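Local coordinates for enoyl-[acyl-carrier-protein] reductase [FMN] (Thermotoga maritima, PDB 5GVJ) that probably reduces enoyl-acyl-carrier-protein with NADH, using bound FMN, in the elongation cycle of fatty acid synthesis, at residues Lys49-Asp52 against Leu53-Ile57. The protein carries 1 engineered substitution. Residues are numbered along the deposited sequence; the frame is centred on the assembly and turned at random.
Sequences KPDD and LRKAI
Helix 50-63 of the TIM barrel starts here, with Lys-49 as its N-cap, Pro-50 in the first turn and the backbone bonds from Leu-53, Arg-54, Lys-55 and Ala-56 back to the carbonyls of Lys-49 to Asp-52. Leu-53 N gives the first of them to Lys-49 O at 3.1 Å, and Arg-54 N follows to Pro-50 O at 2.9 Å. Asp-52, at N3, supplies one half of a capping box: its OD2 accepts the backbone N-H of Lys-49 at 3.0 Å, the donor arriving on the anti side of the carboxylate and 23° out of its plane. With CG anti to its own carbonyl carbon (chi1 -57°), Asp-52 points that carboxylate back to the N-terminal end, where its negative charge probably also suits the helix dipole.

On the outer side a rather long salt bridge joins residues three apart. Asp-51 OD1 meets Arg-54 NH1 at 3.3 Å, at the edge of the guanidinium and near its plane, while the two flat groups are turned 62° from each other. The arginine runs extended from CG to NE, which carries NH1 back beside the first turn, 4.0 Å from Pro-50 CB. The Lys-55 and Asp-51 side chains run next to each other in the same direction; Lys-55 NZ is 4.2 Å from Asp-51 OD1, beyond salt-bridge distance, though the opposite charges probably still attract. Lys-55 CG, modelled 2.9 Å from Asp-51 O, is doubtfully close.

Leu-53 and Ala-56 are buried against the beta-alpha-beta unit's strands: both pack on Ile-43 of 41-44, and Leu-53 also on Val-70 of 68-73 and on Leu-82 and Val-85 of helix 79-88. Pro-50 meets Trp-78, Asp-81 and Val-85, tying the helix start to its neighbour.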
loop_
_atom_site.group_PDB
_atom_site.type_symbol
_atom_site.label_atom_id
_atom_site.label_comp_id
_atom_site.label_asym_id
_atom_site.label_seq_id
_atom_site.Cartn_x
_atom_site.Cartn_y
_atom_site.Cartn_z
ATOM N N LYS A 49 -33.520 -3.979 0.147
ATOM C CA LYS A 49 -34.444 -4.788 -0.628
ATOM C C LYS A 49 -34.757 -4.068 -1.929
ATOM O O LYS A 49 -34.566 -2.851 -2.028
ATOM C CB LYS A 49 -35.722 -5.045 0.174
ATOM C CG LYS A 49 -35.512 -5.953 1.382
ATOM C CD LYS A 49 -36.777 -6.105 2.217
ATOM C CE LYS A 49 -36.492 -5.894 3.699
ATOM N NZ LYS A 49 -35.055 -6.119 4.038
ATOM N N PRO A 50 -35.210 -4.792 -2.964
ATOM C CA PRO A 50 -35.456 -4.136 -4.259
ATOM C C PRO A 50 -36.255 -2.848 -4.158
ATOM O O PRO A 50 -35.896 -1.863 -4.817
ATOM C CB PRO A 50 -36.203 -5.218 -5.050
ATOM C CG PRO A 50 -35.664 -6.485 -4.518
ATOM C CD PRO A 50 -35.444 -6.245 -3.042
ATOM N N ASP A 51 -37.306 -2.814 -3.330
ATOM C CA ASP A 51 -38.089 -1.590 -3.193
ATOM C C ASP A 51 -37.233 -0.442 -2.681
ATOM O O ASP A 51 -37.332 0.682 -3.180
ATOM C CB ASP A 51 -39.277 -1.818 -2.259
ATOM C CG ASP A 51 -40.503 -2.325 -2.989
ATOM O OD1 ASP A 51 -40.819 -1.769 -4.064
ATOM O OD2 ASP A 51 -41.151 -3.273 -2.488
ATOM N N ASP A 52 -36.394 -0.709 -1.677
ATOM C CA ASP A 52 -35.495 0.308 -1.140
ATOM C C ASP A 52 -34.585 0.874 -2.225
ATOM O O ASP A 52 -34.399 2.095 -2.321
ATOM C CB ASP A 52 -34.656 -0.289 -0.012
ATOM C CG ASP A 52 -35.501 -0.877 1.095
ATOM O OD1 ASP A 52 -36.531 -0.260 1.438
ATOM O OD2 ASP A 52 -35.130 -1.948 1.627
ATOM N N LEU A 53 -33.994 -0.006 -3.045
ATOM C CA LEU A 53 -33.110 0.462 -4.108
ATOM C C LEU A 53 -33.860 1.303 -5.130
ATOM O O LEU A 53 -33.344 2.328 -5.584
ATOM C CB LEU A 53 -32.422 -0.717 -4.799
ATOM C CG LEU A 53 -31.501 -0.309 -5.955
ATOM C CD1 LEU A 53 -30.469 0.721 -5.500
ATOM C CD2 LEU A 53 -30.798 -1.524 -6.529
ATOM N N ARG A 54 -35.071 0.880 -5.522
ATOM C CA ARG A 54 -35.864 1.675 -6.456
ATOM C C ARG A 54 -36.057 3.095 -5.943
ATOM O O ARG A 54 -35.834 4.068 -6.674
ATOM C CB ARG A 54 -37.227 1.025 -6.704
ATOM C CG ARG A 54 -37.216 -0.130 -7.665
ATOM C CD ARG A 54 -38.636 -0.574 -8.041
ATOM N NE ARG A 54 -38.589 -1.927 -8.580
ATOM C CZ ARG A 54 -38.777 -3.027 -7.858
ATOM N NH1 ARG A 54 -39.056 -2.930 -6.566
ATOM N NH2 ARG A 54 -38.689 -4.223 -8.431
ATOM N N LYS A 55 -36.502 3.228 -4.686
ATOM C CA LYS A 55 -36.688 4.557 -4.100
ATOM C C LYS A 55 -35.379 5.325 -4.076
ATOM O O LYS A 55 -35.334 6.510 -4.437
ATOM C CB LYS A 55 -37.237 4.460 -2.672
ATOM C CG LYS A 55 -38.258 3.371 -2.419
ATOM C CD LYS A 55 -39.681 3.805 -2.629
ATOM C CE LYS A 55 -40.579 3.131 -1.598
ATOM N NZ LYS A 55 -41.247 1.917 -2.164
ATOM N N ALA A 56 -34.296 4.655 -3.653
ATOM C CA ALA A 56 -33.000 5.306 -3.576
ATOM C C ALA A 56 -32.603 5.878 -4.925
ATOM O O ALA A 56 -32.160 7.031 -5.018
ATOM C CB ALA A 56 -31.951 4.312 -3.075
ATOM N N ILE A 57 -32.794 5.097 -5.992
ATOM C CA ILE A 57 -32.436 5.575 -7.322
ATOM C C ILE A 57 -33.280 6.784 -7.685
ATOM O O ILE A 57 -32.775 7.775 -8.222
ATOM C CB ILE A 57 -32.587 4.444 -8.355
ATOM C CG1 ILE A 57 -31.568 3.332 -8.075
ATOM C CG2 ILE A 57 -32.416 5.000 -9.762
ATOM C CD1 ILE A 57 -31.812 2.069 -8.883
#